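Local coordinates for protein esterase (Rhizomucor miehei CAU432, PDB 4WY8) that probably hydrolyses carboxylic esters as a carboxylesterase of the alpha/beta hydrolase fold, at residues I66-T76 with T108-N119; L250-A258 with H309-L320. All coordinates share one frame; numbering follows the deposited sequence.

Interaction 1. Residues I66-T76 with T108-N119; sequences IELTITRPLDT and TVRARAAVIFVN
Asn119 reaches Glu67 and Thr69 through CB and ND2. Its CB lies 3.4 Å from Glu67 O, the carbonyl that also accepts the backbone N of Asn119 at 2.8 Å. With CG turned beside the backbone N and anti to the carbonyl carbon (chi1 -58°), the amide lies against 66-76, and ND2 donates twice: to Glu67 O, reached from above the carbonyl plane, and to Thr69 OG1 at 3.0 Å, almost straight and in the amide plane. OD1 lies in the plane of the Phe117 ring, at its edge. An asparagine suits this place because one NH2 can serve two acceptors; Thr69 OG1 also bonds Glu55 of strand 51-59. Strands 65-73 and 114-118 are antiparallel neighbours in the mixed sheet of the alpha/beta hydrolase fold, with Thr69-Phe117 and Thr71-Val115 as hydrogen-bonded pairs. Branched and aliphatic residues fill the face of Leu68, Ile70, Ile116 and Val118, where helix 130-143 packs; Leu68 CD2 meets Val118 CG2 at 4.1 Å. On the other face, Thr71 OG1 lies 2.9 Å from Thr108 OG1, which also bonds Val104 O within its own helix 101-111. Past Thr71, Pro73 CD packs 3.5 Å from Ala113 O.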
loop_
_atom_site.group_PDB
_atom_site.type_symbol
_atom_site.label_atom_id
_atom_site.label_comp_id
_atom_site.label_asym_id
_atom_site.label_seq_id
_atom_site.Cartn_x
_atom_site.Cartn_y
_atom_site.Cartn_z
ATOM N N ILE A 66 9.419 13.485 30.689
ATOM C CA ILE A 66 8.842 13.226 29.378
ATOM C C ILE A 66 7.397 12.804 29.608
ATOM O O ILE A 66 7.115 11.912 30.424
ATOM C CB ILE A 66 9.631 12.167 28.602
ATOM C CG1 ILE A 66 11.070 12.641 28.431
ATOM C CG2 ILE A 66 9.049 11.962 27.230
ATOM C CD1 ILE A 66 12.004 11.577 27.971
ATOM N N GLU A 67 6.476 13.498 28.948
ATOM C CA GLU A 67 5.067 13.135 29.024
ATOM C C GLU A 67 4.646 12.175 27.917
ATOM O O GLU A 67 4.782 12.475 26.729
ATOM C CB GLU A 67 4.198 14.390 29.001
ATOM C CG GLU A 67 4.596 15.435 30.055
ATOM C CD GLU A 67 4.562 14.857 31.464
ATOM O OE1 GLU A 67 3.610 14.100 31.770
ATOM O OE2 GLU A 67 5.474 15.159 32.271
ATOM N N LEU A 68 4.121 11.030 28.342
ATOM C CA LEU A 68 3.591 9.993 27.469
ATOM C C LEU A 68 2.076 9.927 27.577
ATOM O O LEU A 68 1.526 10.042 28.678
ATOM C CB LEU A 68 4.170 8.630 27.843
ATOM C CG LEU A 68 5.694 8.561 27.969
ATOM C CD1 LEU A 68 6.101 7.148 28.372
ATOM C CD2 LEU A 68 6.400 8.984 26.697
ATOM N N THR A 69 1.402 9.785 26.437
ATOM C CA THR A 69 -0.033 9.477 26.405
ATOM C C THR A 69 -0.196 8.069 25.835
ATOM O O THR A 69 0.155 7.812 24.687
ATOM C CB THR A 69 -0.817 10.520 25.558
ATOM O OG1 THR A 69 -0.512 11.834 26.034
ATOM C CG2 THR A 69 -2.292 10.319 25.669
ATOM N N ILE A 70 -0.698 7.142 26.639
ATOM C CA ILE A 70 -0.810 5.759 26.220
ATOM C C ILE A 70 -2.254 5.362 25.991
ATOM O O ILE A 70 -3.073 5.402 26.920
ATOM C CB ILE A 70 -0.200 4.821 27.258
ATOM C CG1 ILE A 70 1.200 5.310 27.633
ATOM C CG2 ILE A 70 -0.196 3.381 26.737
ATOM C CD1 ILE A 70 1.810 4.570 28.790
ATOM N N THR A 71 -2.578 4.939 24.770
ATOM C CA THR A 71 -3.949 4.510 24.492
ATOM C C THR A 71 -3.985 3.010 24.186
ATOM O O THR A 71 -3.067 2.489 23.566
ATOM C CB THR A 71 -4.568 5.325 23.308
ATOM O OG1 THR A 71 -3.655 5.339 22.218
ATOM C CG2 THR A 71 -4.843 6.777 23.717
ATOM N N ARG A 72 -5.011 2.302 24.655
ATOM C CA ARG A 72 -5.178 0.893 24.282
ATOM C C ARG A 72 -6.649 0.544 24.074
ATOM O O ARG A 72 -7.515 1.271 24.545
ATOM C CB ARG A 72 -4.508 -0.038 25.320
ATOM C CG ARG A 72 -4.470 0.448 26.720
ATOM C CD ARG A 72 -3.406 -0.279 27.580
ATOM N NE ARG A 72 -3.676 -1.705 27.728
ATOM C CZ ARG A 72 -2.742 -2.652 27.760
ATOM N NH1 ARG A 72 -3.099 -3.926 27.907
ATOM N NH2 ARG A 72 -1.453 -2.331 27.646
ATOM N N PRO A 73 -6.936 -0.573 23.372
ATOM C CA PRO A 73 -8.352 -0.914 23.203
ATOM C C PRO A 73 -8.979 -1.216 24.561
ATOM O O PRO A 73 -8.246 -1.590 25.487
ATOM C CB PRO A 73 -8.327 -2.174 22.320
ATOM C CG PRO A 73 -6.934 -2.257 21.749
ATOM C CD PRO A 73 -6.049 -1.577 22.758
ATOM N N LEU A 74 -10.283 -0.992 24.694
ATOM C CA LEU A 74 -11.022 -1.389 25.891
ATOM C C LEU A 74 -10.985 -2.901 26.019
ATOM O O LEU A 74 -10.803 -3.606 25.021
ATOM C CB LEU A 74 -12.470 -0.892 25.824
ATOM C CG LEU A 74 -12.681 0.623 25.816
ATOM C CD1 LEU A 74 -14.149 0.938 25.691
ATOM C CD2 LEU A 74 -12.139 1.217 27.099
ATOM N N ASP A 75 -11.133 -3.408 27.239
ATOM C CA ASP A 75 -11.140 -4.860 27.457
ATOM C C ASP A 75 -9.809 -5.535 27.058
ATOM O O ASP A 75 -9.798 -6.600 26.432
ATOM C CB ASP A 75 -12.317 -5.492 26.689
ATOM C CG ASP A 75 -13.679 -4.951 27.147
ATOM O OD1 ASP A 75 -13.777 -4.462 28.293
ATOM O OD2 ASP A 75 -14.648 -4.997 26.353
ATOM N N THR A 76 -8.699 -4.869 27.369
ATOM C CA THR A 76 -7.359 -5.445 27.225
ATOM C C THR A 76 -6.595 -5.313 28.546
ATOM O O THR A 76 -5.358 -5.391 28.570
ATOM C CB THR A 76 -6.546 -4.772 26.073
ATOM O OG1 THR A 76 -6.410 -3.363 26.325
ATOM C CG2 THR A 76 -7.252 -4.975 24.743
ATOM N N THR A 108 -4.859 2.540 17.347
ATOM C CA THR A 108 -5.000 1.789 18.579
ATOM C C THR A 108 -5.987 0.656 18.424
ATOM O O THR A 108 -5.642 -0.502 18.720
ATOM C CB THR A 108 -5.466 2.684 19.736
ATOM O OG1 THR A 108 -4.478 3.701 19.995
ATOM C CG2 THR A 108 -5.719 1.834 20.983
ATOM N N VAL A 109 -7.207 0.943 17.958
ATOM C CA VAL A 109 -8.174 -0.168 17.940
ATOM C C VAL A 109 -8.028 -1.080 16.730
ATOM O O VAL A 109 -8.367 -2.273 16.798
ATOM C CB VAL A 109 -9.638 0.325 17.990
ATOM C CG1 VAL A 109 -9.855 1.188 19.248
ATOM C CG2 VAL A 109 -9.966 1.133 16.742
ATOM N N ARG A 110 -7.497 -0.565 15.627
ATOM C CA ARG A 110 -7.332 -1.427 14.459
ATOM C C ARG A 110 -6.153 -2.379 14.656
ATOM O O ARG A 110 -6.225 -3.526 14.281
ATOM C CB ARG A 110 -7.149 -0.608 13.187
ATOM C CG ARG A 110 -8.406 0.156 12.772
ATOM C CD ARG A 110 -8.178 0.876 11.452
ATOM N NE ARG A 110 -9.116 1.977 11.238
ATOM C CZ ARG A 110 -9.438 2.468 10.042
ATOM N NH1 ARG A 110 -8.906 1.940 8.938
ATOM N NH2 ARG A 110 -10.277 3.498 9.950
ATOM N N ALA A 111 -5.072 -1.900 15.255
ATOM C CA ALA A 111 -3.896 -2.741 15.452
ATOM C C ALA A 111 -4.012 -3.551 16.737
ATOM O O ALA A 111 -3.267 -4.507 16.934
ATOM C CB ALA A 111 -2.621 -1.888 15.479
ATOM N N ARG A 112 -4.961 -3.175 17.592
ATOM C CA ARG A 112 -5.080 -3.757 18.933
ATOM C C ARG A 112 -3.735 -3.665 19.637
ATOM O O ARG A 112 -3.163 -4.667 20.056
ATOM C CB ARG A 112 -5.584 -5.212 18.874
ATOM C CG ARG A 112 -7.050 -5.301 18.471
ATOM C CD ARG A 112 -7.656 -6.697 18.673
ATOM N NE ARG A 112 -7.645 -7.097 20.077
ATOM C CZ ARG A 112 -8.563 -6.717 20.959
ATOM N NH1 ARG A 112 -9.560 -5.925 20.580
ATOM N NH2 ARG A 112 -8.480 -7.119 22.214
ATOM N N ALA A 113 -3.229 -2.444 19.725
ATOM C CA ALA A 113 -1.899 -2.192 20.246
ATOM C C ALA A 113 -1.988 -1.137 21.312
ATOM O O ALA A 113 -3.020 -0.462 21.428
ATOM C CB ALA A 113 -0.971 -1.740 19.131
ATOM N N ALA A 114 -0.935 -1.008 22.114
ATOM C CA ALA A 114 -0.784 0.158 22.969
ATOM C C ALA A 114 -0.038 1.210 22.175
ATOM O O ALA A 114 1.123 1.007 21.798
ATOM C CB ALA A 114 -0.027 -0.174 24.263
ATOM N N VAL A 115 -0.696 2.322 21.884
ATOM C CA VAL A 115 0.017 3.392 21.210
ATOM C C VAL A 115 0.589 4.333 22.268
ATOM O O VAL A 115 -0.124 4.872 23.129
ATOM C CB VAL A 115 -0.871 4.148 20.215
ATOM C CG1 VAL A 115 -0.083 5.211 19.549
ATOM C CG2 VAL A 115 -1.398 3.179 19.156
ATOM N N ILE A 116 1.903 4.479 22.227
ATOM C CA ILE A 116 2.612 5.311 23.173
ATOM C C ILE A 116 3.022 6.609 22.485
ATOM O O ILE A 116 3.976 6.667 21.710
ATOM C CB ILE A 116 3.814 4.552 23.739
ATOM C CG1 ILE A 116 3.300 3.271 24.425
ATOM C CG2 ILE A 116 4.571 5.404 24.723
ATOM C CD1 ILE A 116 4.366 2.254 24.698
ATOM N N PHE A 117 2.236 7.637 22.772
ATOM C CA PHE A 117 2.337 8.946 22.167
ATOM C C PHE A 117 3.293 9.837 22.965
ATOM O O PHE A 117 3.033 10.187 24.104
ATOM C CB PHE A 117 0.927 9.569 22.103
ATOM C CG PHE A 117 0.824 10.797 21.235
ATOM C CD1 PHE A 117 1.002 12.064 21.775
ATOM C CD2 PHE A 117 0.527 10.677 19.879
ATOM C CE1 PHE A 117 0.893 13.204 20.970
ATOM C CE2 PHE A 117 0.438 11.796 19.071
ATOM C CZ PHE A 117 0.614 13.064 19.619
ATOM N N VAL A 118 4.401 10.220 22.361
ATOM C CA VAL A 118 5.357 11.036 23.062
ATOM C C VAL A 118 5.011 12.502 22.878
ATOM O O VAL A 118 4.979 12.995 21.740
ATOM C CB VAL A 118 6.780 10.776 22.550
ATOM C CG1 VAL A 118 7.765 11.646 23.306
ATOM C CG2 VAL A 118 7.107 9.292 22.688
ATOM N N ASN A 119 4.691 13.189 23.975
ATOM C CA ASN A 119 4.457 14.622 23.887
ATOM C C ASN A 119 5.780 15.366 23.955
ATOM O O ASN A 119 6.085 15.994 24.956
ATOM C CB ASN A 119 3.519 15.088 25.001
ATOM C CG ASN A 119 2.194 14.371 24.967
ATOM O OD1 ASN A 119 1.280 14.772 24.244
ATOM N ND2 ASN A 119 2.086 13.281 25.721
#

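Interaction 2. Residues L250-A258 with H309-L320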
loop_
_atom_site.group_PDB
_atom_site.type_symbol
_atom_site.label_atom_id
_atom_site.label_comp_id
_atom_site.label_asym_id
_atom_site.label_seq_id
_atom_site.Cartn_x
_atom_site.Cartn_y
_atom_site.Cartn_z
ATOM N N LEU A 250 19.234 -1.182 9.852
ATOM C CA LEU A 250 18.142 -0.432 10.486
ATOM C C LEU A 250 16.891 -1.316 10.578
ATOM O O LEU A 250 16.793 -2.360 9.897
ATOM C CB LEU A 250 17.854 0.848 9.702
ATOM C CG LEU A 250 18.907 1.944 9.857
ATOM C CD1 LEU A 250 18.487 3.186 9.107
ATOM C CD2 LEU A 250 19.186 2.253 11.307
ATOM N N PRO A 251 15.915 -0.909 11.408
ATOM C CA PRO A 251 14.739 -1.784 11.513
ATOM C C PRO A 251 13.904 -1.863 10.235
ATOM O O PRO A 251 13.870 -0.927 9.434
ATOM C CB PRO A 251 13.947 -1.169 12.680
ATOM C CG PRO A 251 14.985 -0.436 13.493
ATOM C CD PRO A 251 15.932 0.130 12.454
ATOM N N ARG A 252 13.297 -3.020 10.019
ATOM C CA ARG A 252 12.311 -3.246 8.950
ATOM C C ARG A 252 11.387 -2.013 8.780
ATOM O O ARG A 252 10.839 -1.494 9.761
ATOM C CB ARG A 252 11.502 -4.507 9.290
ATOM C CG ARG A 252 10.332 -4.833 8.389
ATOM C CD ARG A 252 9.609 -6.117 8.898
ATOM N NE ARG A 252 8.184 -6.114 8.555
ATOM C CZ ARG A 252 7.702 -6.567 7.405
ATOM N NH1 ARG A 252 8.536 -7.066 6.497
ATOM N NH2 ARG A 252 6.393 -6.511 7.152
ATOM N N ALA A 253 11.259 -1.521 7.550
ATOM C CA ALA A 253 10.686 -0.193 7.321
ATOM C C ALA A 253 9.514 -0.188 6.358
ATOM O O ALA A 253 9.530 -0.882 5.337
ATOM C CB ALA A 253 11.757 0.747 6.788
ATOM N N LEU A 254 8.521 0.638 6.679
ATOM C CA LEU A 254 7.424 0.965 5.763
ATOM C C LEU A 254 7.443 2.471 5.534
ATOM O O LEU A 254 7.301 3.246 6.476
ATOM C CB LEU A 254 6.074 0.498 6.326
ATOM C CG LEU A 254 4.779 0.930 5.602
ATOM C CD1 LEU A 254 4.733 0.409 4.168
ATOM C CD2 LEU A 254 3.499 0.498 6.385
ATOM N N VAL A 255 7.669 2.875 4.285
ATOM C CA VAL A 255 7.761 4.285 3.937
ATOM C C VAL A 255 6.598 4.614 3.014
ATOM O O VAL A 255 6.463 4.031 1.921
ATOM C CB VAL A 255 9.107 4.618 3.255
ATOM C CG1 VAL A 255 9.242 6.142 2.985
ATOM C CG2 VAL A 255 10.249 4.149 4.129
ATOM N N ILE A 256 5.729 5.504 3.480
ATOM C CA ILE A 256 4.530 5.868 2.726
ATOM C C ILE A 256 4.617 7.313 2.273
ATOM O O ILE A 256 4.823 8.213 3.097
ATOM C CB ILE A 256 3.252 5.647 3.570
ATOM C CG1 ILE A 256 3.060 4.158 3.845
ATOM C CG2 ILE A 256 2.011 6.146 2.834
ATOM C CD1 ILE A 256 2.149 3.907 5.014
ATOM N N THR A 257 4.469 7.549 0.973
ATOM C CA THR A 257 4.530 8.927 0.467
ATOM C C THR A 257 3.219 9.317 -0.223
ATOM O O THR A 257 2.432 8.441 -0.667
ATOM C CB THR A 257 5.699 9.138 -0.545
ATOM O OG1 THR A 257 5.581 8.213 -1.638
ATOM C CG2 THR A 257 7.062 8.964 0.144
ATOM N N ALA A 258 2.982 10.629 -0.292
ATOM C CA ALA A 258 1.809 11.167 -0.965
ATOM C C ALA A 258 2.195 11.687 -2.336
ATOM O O ALA A 258 3.239 12.336 -2.495
ATOM C CB ALA A 258 1.163 12.290 -0.122
ATOM N N HIS A 309 -3.639 -0.691 5.772
ATOM C CA HIS A 309 -2.366 -1.133 5.223
ATOM C C HIS A 309 -1.255 -1.209 6.272
ATOM O O HIS A 309 -0.579 -2.245 6.422
ATOM C CB HIS A 309 -1.970 -0.195 4.103
ATOM C CG HIS A 309 -0.732 -0.605 3.391
ATOM N ND1 HIS A 309 -0.205 0.124 2.352
ATOM C CD2 HIS A 309 0.074 -1.682 3.555
ATOM C CE1 HIS A 309 0.877 -0.492 1.895
ATOM N NE2 HIS A 309 1.068 -1.582 2.611
ATOM N N ILE A 310 -1.066 -0.110 6.996
ATOM C CA ILE A 310 -0.092 -0.060 8.078
ATOM C C ILE A 310 -0.320 -1.186 9.078
ATOM O O ILE A 310 0.623 -1.831 9.527
ATOM C CB ILE A 310 -0.155 1.298 8.821
ATOM C CG1 ILE A 310 0.398 2.417 7.923
ATOM C CG2 ILE A 310 0.637 1.269 10.125
ATOM C CD1 ILE A 310 0.132 3.794 8.474
ATOM N N VAL A 311 -1.580 -1.429 9.418
ATOM C CA VAL A 311 -1.893 -2.481 10.360
ATOM C C VAL A 311 -1.543 -3.855 9.800
ATOM O O VAL A 311 -0.977 -4.683 10.520
ATOM C CB VAL A 311 -3.375 -2.432 10.754
ATOM C CG1 VAL A 311 -3.767 -3.692 11.566
ATOM C CG2 VAL A 311 -3.636 -1.165 11.541
ATOM N N ALA A 312 -1.848 -4.105 8.523
ATOM C CA ALA A 312 -1.471 -5.390 7.916
ATOM C C ALA A 312 0.050 -5.609 7.970
ATOM O O ALA A 312 0.548 -6.708 8.279
ATOM C CB ALA A 312 -1.961 -5.457 6.471
ATOM N N TRP A 313 0.786 -4.558 7.658
ATOM C CA TRP A 313 2.253 -4.613 7.689
ATOM C C TRP A 313 2.823 -4.825 9.083
ATOM O O TRP A 313 3.796 -5.562 9.243
ATOM C CB TRP A 313 2.826 -3.345 7.095
ATOM C CG TRP A 313 4.322 -3.289 7.024
ATOM C CD1 TRP A 313 5.117 -3.675 5.981
ATOM C CD2 TRP A 313 5.199 -2.765 8.029
ATOM N NE1 TRP A 313 6.442 -3.434 6.285
ATOM C CE2 TRP A 313 6.518 -2.887 7.538
ATOM C CE3 TRP A 313 4.996 -2.228 9.306
ATOM C CZ2 TRP A 313 7.629 -2.473 8.275
ATOM C CZ3 TRP A 313 6.106 -1.811 10.040
ATOM C CH2 TRP A 313 7.409 -1.938 9.517
ATOM N N LEU A 314 2.237 -4.153 10.079
ATOM C CA LEU A 314 2.596 -4.358 11.483
ATOM C C LEU A 314 2.330 -5.795 11.906
ATOM O O LEU A 314 3.134 -6.405 12.620
ATOM C CB LEU A 314 1.815 -3.416 12.406
ATOM C CG LEU A 314 2.108 -1.920 12.560
ATOM C CD1 LEU A 314 1.019 -1.229 13.398
ATOM C CD2 LEU A 314 3.454 -1.756 13.229
ATOM N N GLN A 315 1.192 -6.334 11.473
ATOM C CA GLN A 315 0.841 -7.699 11.823
ATOM C C GLN A 315 1.864 -8.658 11.229
ATOM O O GLN A 315 2.319 -9.592 11.922
ATOM C CB GLN A 315 -0.595 -8.046 11.380
ATOM C CG GLN A 315 -1.659 -7.506 12.371
ATOM C CD GLN A 315 -3.076 -7.484 11.813
ATOM O OE1 GLN A 315 -3.298 -7.720 10.619
ATOM N NE2 GLN A 315 -4.049 -7.169 12.678
ATOM N N LYS A 316 2.279 -8.419 9.982
ATOM C CA LYS A 316 3.353 -9.263 9.439
ATOM C C LYS A 316 4.684 -9.088 10.227
ATOM O O LYS A 316 5.358 -10.072 10.555
ATOM C CB LYS A 316 3.560 -8.991 7.946
ATOM C CG LYS A 316 4.728 -9.768 7.325
ATOM C CD LYS A 316 4.653 -11.260 7.684
ATOM C CE LYS A 316 3.357 -11.897 7.165
ATOM N NZ LYS A 316 3.335 -12.089 5.683
ATOM N N THR A 317 5.057 -7.845 10.529
ATOM C CA THR A 317 6.260 -7.573 11.331
ATOM C C THR A 317 6.279 -8.380 12.654
ATOM O O THR A 317 7.264 -9.067 12.994
ATOM C CB THR A 317 6.369 -6.064 11.653
ATOM O OG1 THR A 317 6.352 -5.301 10.439
ATOM C CG2 THR A 317 7.638 -5.770 12.412
ATOM N N TRP A 318 5.173 -8.309 13.385
ATOM C CA TRP A 318 5.043 -9.015 14.661
ATOM C C TRP A 318 5.067 -10.529 14.460
ATOM O O TRP A 318 5.665 -11.242 15.261
ATOM C CB TRP A 318 3.752 -8.590 15.371
ATOM C CG TRP A 318 3.760 -7.137 15.758
ATOM C CD1 TRP A 318 4.856 -6.383 16.066
ATOM C CD2 TRP A 318 2.622 -6.256 15.872
ATOM N NE1 TRP A 318 4.472 -5.097 16.372
ATOM C CE2 TRP A 318 3.115 -4.992 16.248
ATOM C CE3 TRP A 318 1.243 -6.420 15.691
ATOM C CZ2 TRP A 318 2.266 -3.892 16.451
ATOM C CZ3 TRP A 318 0.410 -5.323 15.878
ATOM C CH2 TRP A 318 0.928 -4.079 16.256
ATOM N N LYS A 319 4.476 -11.017 13.367
ATOM C CA LYS A 319 4.557 -12.451 13.081
ATOM C C LYS A 319 5.996 -12.887 12.869
ATOM O O LYS A 319 6.383 -13.968 13.319
ATOM C CB LYS A 319 3.724 -12.845 11.851
ATOM C CG LYS A 319 2.223 -12.983 12.118
ATOM C CD LYS A 319 1.435 -13.368 10.855
ATOM C CE LYS A 319 -0.061 -13.103 11.060
ATOM N NZ LYS A 319 -0.916 -13.416 9.862
ATOM N N LEU A 320 6.802 -12.067 12.232
ATOM C CA LEU A 320 8.171 -12.361 11.985
ATOM C C LEU A 320 8.943 -12.535 13.261
ATOM O O LEU A 320 9.805 -13.349 13.324
ATOM C CB LEU A 320 8.829 -11.279 11.142
ATOM C CG LEU A 320 8.380 -11.183 9.711
ATOM C CD1 LEU A 320 8.654 -9.835 9.131
ATOM C CD2 LEU A 320 8.862 -12.263 8.791
HETATM O O HOH W 1 9.011 -3.864 4.902
#
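The indole of Trp313 lies between Arg252, whose guanidinium is stacked on one face, and Leu254, whose CB sits over the centre of the six-membered ring on the opposite face. The guanidinium and ring planes are only 11° apart, and Arg252 CZ is 4.0 Å from the centroid of the five-membered ring, an off-centre cation-pi contact. Leu320 CD1 lies over the opposite face of the guanidinium, offset toward the rim, while Thr317 OG1 and Trp313 O lie at its edge. This is a helix lying nearly antiparallel along a strand, on a face of the central sheet in the alpha/beta hydrolase fold: strand 253-258 and helix segment 309-320 run at 169°, with a closest approach of their axes of 10.2 Å.

Arginine suits this position because its flat cation can stack and donate in its own plane at once. Its CG is anti to the backbone N (chi1 174°) and the chain is extended to NE, which carries the group along the tryptophan. NE donates to Thr317 OG1 at 2.8 Å, nearly straight; that hydroxyl in turn donates to Trp313 O, so its own rotation is fixed. A weak bond joins NH2 to the same carbonyl. NH1 forms salt bridges with Asp280 and with Glu305 of the second subunit, which probably balance the cation's charge.

Further along the strand the contact becomes mainly aliphatic. The side chains of Leu254 and Ile310 cross at about a right angle, and Ile256 CD1 meets Ile310 CG1 at 3.7 Å; leucine and isoleucine present only apolar groups, which suits this buried strand-helix interface. Beside the ring, a water accepts a hydrogen bond from Trp313 NE1, 2.9 Å from its O, and lies 3.1 Å from Ala253 O, to which it can donate.

Both contacts are largely buried and both involve the central sheet: interaction 1 lies within it, and interaction 2 joins it to the helix layer on one face. Interaction 1 pairs two neighbouring strands, so backbone hydrogen bonds carry it, with side chains adding to them on both faces. Interaction 2 sets a helix on a strand; side chains do the work, through a cation stacked on an aromatic ring and aliphatic packing. Helix 301-322 also bridges the two: Val311 CG1 packs on Arg110 O, and Trp318 touches Ala111 and Ala113. The same helix faces the second subunit, where His309 stacks on His309 of that copy, whereas interaction 1 reaches that subunit through Arg110.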